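Local coordinates for geranylgeranyl pyrophosphate synthase (Corynebacterium glutamicum, PDB 3LMD), which probably extends allylic prenyl diphosphates with isopentenyl diphosphate units in a magnesium-dependent reaction, yielding long-chain products such as heptaprenyl diphosphate, at residues A[23-28]-A[75-80]; A[192-197]-A[233-238]. All blocks are in the same frame, centred on the assembly; numbering follows the deposited sequence.

Both contacts belong to the all-helical fold of the trans-prenyltransferases, and their centres lie about 17 Å apart. Contact 1 is partly buried and sets the short N-terminal helix 21-27 against the start of helix 77-86; contact 2 is buried and joins two long helices, 188-214 and 219-246. They share no helix, but Phe236 from contact 2 bridges them, touching Thr23, Ala26 and Phe77; its CE2 lies 3.6 Å from Phe77 CE1. Contact 1 mixes apolar packing with exposed polar chains (Lys75 and Gln28) at its edge. Contact 2 packs aliphatic, thioether and aromatic-edge atoms, with two polar ends turned to Asp241.

Contact 1: residues A[23-28]-A[75-80]; sequences TTGASQ and KRFRPM
Residues 23-27 are helical, with Gln28 leaving the helical region (phi/psi -112/24), whereas Lys75 and Arg76 are extended and lead into helix 77-86. Arg76 is the N-cap, and its carbonyl O accepts Met80 N at 3.2 Å. The nearest CA atoms are those of Ser27 and Phe77, 5.5 Å apart. Residues 75-79 form the KxxRP part of the GGKxxRP motif of the polyprenyl synthases, whose basic residues in relatives bind the diphosphate of isopentenyl diphosphate; helix 21-27 packs against Lys75 and Phe77 of it and, just beyond, Met80. Phe77, chi1 t, points its CB toward the other segment: CB lies 3.6 Å from Thr23 CG2, and ring atom CE2 is 3.8 Å from Ala26 CB. Ser27 OG sits at the ring edge and is 3.7 Å from Phe77 CB; this hydroxyl, chi1 m, also gives a weak hydrogen bond to Thr23 O (3.4 Å). The ring of Phe236 meets that of Phe77 edge-to-face and also touches Thr23 and Ala26, so helix 219-246 joins the packing. Lys75, m then t throughout, runs along the exposed edge, its CB 3.6 Å from Ser27 CB. Arg76 turns away, its guanidinium forming salt bridges to Glu48 and Glu105. The Arg78 side chain lies about 9 Å from that of Asp115, a calcium ligand in a structure of this protein but without metal here, so the Arg78 side probably faces the active site. Met80 (t, t, p), CB toward the other segment, brings its thioether to two carbonyls: SD is 3.9 Å from Ser27 O and CE 4.1 Å from Ala26 O.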
loop_
_atom_site.group_PDB
_atom_site.type_symbol
_atom_site.label_atom_id
_atom_site.label_comp_id
_atom_site.label_asym_id
_atom_site.label_seq_id
_atom_site.Cartn_x
_atom_site.Cartn_y
_atom_site.Cartn_z
ATOM N N THR A 23 -11.416 22.476 -2.122
ATOM C CA THR A 23 -11.503 21.352 -3.069
ATOM C C THR A 23 -12.968 20.986 -3.400
ATOM O O THR A 23 -13.264 20.556 -4.511
ATOM C CB THR A 23 -10.755 20.091 -2.528
ATOM O OG1 THR A 23 -9.396 20.422 -2.193
ATOM C CG2 THR A 23 -10.753 18.984 -3.555
ATOM N N THR A 24 -13.867 21.163 -2.427
ATOM C CA THR A 24 -15.318 20.923 -2.600
ATOM C C THR A 24 -15.993 21.973 -3.488
ATOM O O THR A 24 -16.679 21.636 -4.455
ATOM C CB THR A 24 -16.061 20.899 -1.230
ATOM O OG1 THR A 24 -15.655 19.750 -0.474
ATOM C CG2 THR A 24 -17.589 20.878 -1.420
ATOM N N GLY A 25 -15.805 23.248 -3.149
ATOM C CA GLY A 25 -16.339 24.353 -3.952
ATOM C C GLY A 25 -15.824 24.393 -5.386
ATOM O O GLY A 25 -16.539 24.827 -6.299
ATOM N N ALA A 26 -14.587 23.936 -5.584
ATOM C CA ALA A 26 -13.952 23.903 -6.912
ATOM C C ALA A 26 -14.715 23.047 -7.943
ATOM O O ALA A 26 -14.846 23.430 -9.109
ATOM C CB ALA A 26 -12.508 23.423 -6.793
ATOM N N SER A 27 -15.202 21.890 -7.506
ATOM C CA SER A 27 -16.004 21.003 -8.353
ATOM C C SER A 27 -17.308 21.652 -8.835
ATOM O O SER A 27 -17.857 21.266 -9.868
ATOM C CB SER A 27 -16.328 19.712 -7.592
ATOM O OG SER A 27 -15.185 19.221 -6.914
ATOM N N GLN A 28 -17.788 22.647 -8.091
ATOM C CA GLN A 28 -19.102 23.239 -8.346
ATOM C C GLN A 28 -19.052 24.686 -8.844
ATOM O O GLN A 28 -20.014 25.442 -8.685
ATOM C CB GLN A 28 -19.982 23.128 -7.096
ATOM C CG GLN A 28 -20.522 21.723 -6.869
ATOM C CD GLN A 28 -20.420 21.290 -5.421
ATOM O OE1 GLN A 28 -20.137 22.101 -4.535
ATOM N NE2 GLN A 28 -20.640 20.003 -5.173
ATOM N N LYS A 75 -19.128 15.284 -5.601
ATOM C CA LYS A 75 -18.267 15.519 -6.766
ATOM C C LYS A 75 -16.771 15.375 -6.451
ATOM O O LYS A 75 -16.263 15.929 -5.474
ATOM C CB LYS A 75 -18.591 16.853 -7.454
ATOM C CG LYS A 75 -19.839 16.786 -8.328
ATOM C CD LYS A 75 -19.937 17.962 -9.278
ATOM C CE LYS A 75 -21.074 17.755 -10.271
ATOM N NZ LYS A 75 -21.041 18.754 -11.372
ATOM N N ARG A 76 -16.088 14.607 -7.290
ATOM C CA ARG A 76 -14.697 14.200 -7.061
ATOM C C ARG A 76 -13.742 15.107 -7.846
ATOM O O ARG A 76 -13.592 14.972 -9.065
ATOM C CB ARG A 76 -14.548 12.761 -7.521
ATOM C CG ARG A 76 -15.584 11.799 -6.893
ATOM C CD ARG A 76 -15.225 10.341 -7.152
ATOM N NE ARG A 76 -16.208 9.442 -6.553
ATOM C CZ ARG A 76 -16.106 8.933 -5.325
ATOM N NH1 ARG A 76 -17.062 8.136 -4.864
ATOM N NH2 ARG A 76 -15.036 9.198 -4.570
ATOM N N PHE A 77 -13.088 16.032 -7.152
ATOM C CA PHE A 77 -12.269 17.037 -7.845
ATOM C C PHE A 77 -11.110 16.463 -8.678
ATOM O O PHE A 77 -10.824 16.938 -9.797
ATOM C CB PHE A 77 -11.686 18.063 -6.863
ATOM C CG PHE A 77 -10.785 19.045 -7.545
ATOM C CD1 PHE A 77 -9.407 18.878 -7.542
ATOM C CD2 PHE A 77 -11.326 20.089 -8.279
ATOM C CE1 PHE A 77 -8.574 19.772 -8.240
ATOM C CE2 PHE A 77 -10.513 20.971 -8.959
ATOM C CZ PHE A 77 -9.135 20.813 -8.943
ATOM N N ARG A 78 -10.398 15.483 -8.131
ATOM C CA ARG A 78 -9.202 14.981 -8.835
ATOM C C ARG A 78 -9.518 14.329 -10.183
ATOM O O ARG A 78 -8.848 14.628 -11.192
ATOM C CB ARG A 78 -8.394 14.053 -7.938
ATOM C CG ARG A 78 -7.862 14.807 -6.724
ATOM C CD ARG A 78 -7.356 13.882 -5.594
ATOM N NE ARG A 78 -6.920 14.706 -4.464
ATOM C CZ ARG A 78 -7.757 15.265 -3.592
ATOM N NH1 ARG A 78 -9.060 15.031 -3.684
ATOM N NH2 ARG A 78 -7.288 16.006 -2.586
ATOM N N PRO A 79 -10.528 13.440 -10.219
ATOM C CA PRO A 79 -10.857 12.921 -11.556
ATOM C C PRO A 79 -11.415 14.005 -12.479
ATOM O O PRO A 79 -11.126 13.982 -13.672
ATOM C CB PRO A 79 -11.889 11.807 -11.291
ATOM C CG PRO A 79 -12.182 11.829 -9.789
ATOM C CD PRO A 79 -11.141 12.658 -9.110
ATOM N N MET A 80 -12.177 14.956 -11.943
ATOM C CA MET A 80 -12.697 16.046 -12.779
ATOM C C MET A 80 -11.550 16.820 -13.417
ATOM O O MET A 80 -11.593 17.166 -14.596
ATOM C CB MET A 80 -13.571 17.026 -11.949
ATOM C CG MET A 80 -14.249 18.111 -12.823
ATOM S SD MET A 80 -14.975 19.546 -11.921
ATOM C CE MET A 80 -13.503 20.557 -11.707
#

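Contact 2: residues A[192-197]-A[233-238]; sequences YTNVIR and GMIFQI
Both segments are regular helix, and their axes approach to 9.9 Å at an angle of 117° between N-to-C directions, closer to perpendicular than to antiparallel. The nearest CA pair is Arg197 with Met234, 6.5 Å apart. This is core packing of the polyprenyl synthase fold, between helix 188-214 and the part of helix 219-246 that carries the FQxxDD sequence of the second aspartate-rich motif. Tyr192 has its CB sideways, and chi1 t brings the hydroxyl end of the ring against Ile238, whose CG1 lies at the ring edge, 3.7 Å from Tyr192 OH and 4.2 Å from Tyr192 CE2; OH hydrogen-bonds to Asp241. Thr193 skirts Met234: Thr193 O lies 4.2 Å and Thr193 CG2 4.3 Å from Met234 CE, and its hydroxyl hydrogen-bonds to Ile189 O, one turn back. Ile196, m, m in the conformer given, points directly across. Its CG2 lies 3.9 Å from Met234 SD and 4.2 Å from Gly233 O, and its CD1 presses to 3.3 Å from Gln237 CG, a tight approach. Arg197 puts its backbone N 3.6 Å and CB 4.0 Å from Met234 SD, then carries its guanidinium away. Met234, m, m, m, thus lays its thioether along Thr193, Ile196 and Arg197. Gln237, t then p, offers its CG to Ile196 and turns NE2 to Asp241 OD1, while Tyr192 OH takes OD2. Apolar atoms close the helix crossing, and the two polar ends, one from each helix, hold both oxygens of the Asp241 carboxylate, consistent with a fixed orientation for this aspartate of the motif.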
loop_
_atom_site.group_PDB
_atom_site.type_symbol
_atom_site.label_atom_id
_atom_site.label_comp_id
_atom_site.label_asym_id
_atom_site.label_seq_id
_atom_site.Cartn_x
_atom_site.Cartn_y
_atom_site.Cartn_z
ATOM N N TYR A 192 5.818 23.281 6.648
ATOM C CA TYR A 192 4.420 23.357 6.311
ATOM C C TYR A 192 4.279 23.274 4.806
ATOM O O TYR A 192 3.448 22.551 4.309
ATOM C CB TYR A 192 3.820 24.683 6.818
ATOM C CG TYR A 192 2.464 25.048 6.236
ATOM C CD1 TYR A 192 1.294 24.694 6.887
ATOM C CD2 TYR A 192 2.368 25.826 5.079
ATOM C CE1 TYR A 192 0.050 25.043 6.374
ATOM C CE2 TYR A 192 1.141 26.175 4.545
ATOM C CZ TYR A 192 -0.020 25.798 5.209
ATOM O OH TYR A 192 -1.252 26.147 4.698
ATOM N N THR A 193 5.099 24.025 4.087
ATOM C CA THR A 193 5.004 24.071 2.624
ATOM C C THR A 193 5.290 22.696 2.011
ATOM O O THR A 193 4.577 22.256 1.087
ATOM C CB THR A 193 5.966 25.108 2.021
ATOM O OG1 THR A 193 5.578 26.407 2.466
ATOM C CG2 THR A 193 5.919 25.073 0.469
ATOM N N ASN A 194 6.317 22.027 2.519
ATOM C CA ASN A 194 6.693 20.687 2.030
ATOM C C ASN A 194 5.610 19.666 2.297
ATOM O O ASN A 194 5.307 18.843 1.447
ATOM C CB ASN A 194 7.990 20.204 2.694
ATOM C CG ASN A 194 9.209 20.949 2.201
ATOM O OD1 ASN A 194 9.228 21.439 1.094
ATOM N ND2 ASN A 194 10.225 21.040 3.031
ATOM N N VAL A 195 5.033 19.702 3.500
ATOM C CA VAL A 195 3.926 18.813 3.801
ATOM C C VAL A 195 2.763 18.956 2.812
ATOM O O VAL A 195 2.281 17.948 2.290
ATOM C CB VAL A 195 3.429 18.960 5.239
ATOM C CG1 VAL A 195 2.129 18.150 5.414
ATOM C CG2 VAL A 195 4.521 18.458 6.225
ATOM N N ILE A 196 2.318 20.188 2.543
ATOM C CA ILE A 196 1.192 20.389 1.615
ATOM C C ILE A 196 1.553 19.993 0.182
ATOM O O ILE A 196 0.772 19.324 -0.486
ATOM C CB ILE A 196 0.671 21.836 1.625
ATOM C CG1 ILE A 196 0.322 22.257 3.051
ATOM C CG2 ILE A 196 -0.543 21.976 0.683
ATOM C CD1 ILE A 196 -0.616 21.333 3.733
ATOM N N ARG A 197 2.735 20.377 -0.272
ATOM C CA ARG A 197 3.183 19.993 -1.631
ATOM C C ARG A 197 3.128 18.465 -1.803
ATOM O O ARG A 197 2.669 17.955 -2.837
ATOM C CB ARG A 197 4.610 20.482 -1.887
ATOM C CG ARG A 197 5.142 20.177 -3.290
ATOM C CD ARG A 197 6.612 20.675 -3.468
ATOM N NE ARG A 197 7.456 20.256 -2.345
ATOM C CZ ARG A 197 8.018 19.054 -2.225
ATOM N NH1 ARG A 197 7.844 18.135 -3.176
ATOM N NH2 ARG A 197 8.750 18.767 -1.147
ATOM N N GLY A 233 -3.183 22.869 -5.893
ATOM C CA GLY A 233 -3.163 22.111 -4.601
ATOM C C GLY A 233 -2.693 23.002 -3.460
ATOM O O GLY A 233 -3.256 22.959 -2.352
ATOM N N MET A 234 -1.634 23.784 -3.703
ATOM C CA MET A 234 -1.148 24.729 -2.677
ATOM C C MET A 234 -2.214 25.775 -2.341
ATOM O O MET A 234 -2.468 26.062 -1.170
ATOM C CB MET A 234 0.166 25.418 -3.126
ATOM C CG MET A 234 1.365 24.465 -3.409
ATOM S SD MET A 234 1.929 23.517 -1.922
ATOM C CE MET A 234 1.800 24.865 -0.641
ATOM N N ILE A 235 -2.815 26.370 -3.371
ATOM C CA ILE A 235 -3.853 27.370 -3.177
ATOM C C ILE A 235 -5.004 26.802 -2.358
ATOM O O ILE A 235 -5.438 27.427 -1.385
ATOM C CB ILE A 235 -4.350 27.906 -4.523
ATOM C CG1 ILE A 235 -3.235 28.707 -5.213
ATOM C CG2 ILE A 235 -5.639 28.745 -4.361
ATOM C CD1 ILE A 235 -3.591 29.040 -6.705
ATOM N N PHE A 236 -5.490 25.610 -2.711
ATOM C CA PHE A 236 -6.628 25.024 -1.965
ATOM C C PHE A 236 -6.348 24.938 -0.469
ATOM O O PHE A 236 -7.190 25.286 0.344
ATOM C CB PHE A 236 -6.962 23.601 -2.467
ATOM C CG PHE A 236 -7.650 23.567 -3.819
ATOM C CD1 PHE A 236 -8.208 24.698 -4.359
ATOM C CD2 PHE A 236 -7.748 22.383 -4.531
ATOM C CE1 PHE A 236 -8.842 24.666 -5.608
ATOM C CE2 PHE A 236 -8.375 22.349 -5.772
ATOM C CZ PHE A 236 -8.921 23.495 -6.302
ATOM N N GLN A 237 -5.180 24.405 -0.116
ATOM C CA GLN A 237 -4.878 24.141 1.284
ATOM C C GLN A 237 -4.607 25.449 2.065
ATOM O O GLN A 237 -5.037 25.585 3.195
ATOM C CB GLN A 237 -3.664 23.213 1.406
ATOM C CG GLN A 237 -3.432 22.772 2.857
ATOM C CD GLN A 237 -4.631 21.990 3.388
ATOM O OE1 GLN A 237 -4.906 20.903 2.906
ATOM N NE2 GLN A 237 -5.379 22.569 4.341
ATOM N N ILE A 238 -3.859 26.384 1.482
ATOM C CA ILE A 238 -3.603 27.623 2.195
ATOM C C ILE A 238 -4.912 28.405 2.380
ATOM O O ILE A 238 -5.170 28.962 3.454
ATOM C CB ILE A 238 -2.545 28.502 1.490
ATOM C CG1 ILE A 238 -1.209 27.735 1.407
ATOM C CG2 ILE A 238 -2.338 29.818 2.330
ATOM C CD1 ILE A 238 -0.191 28.360 0.519
#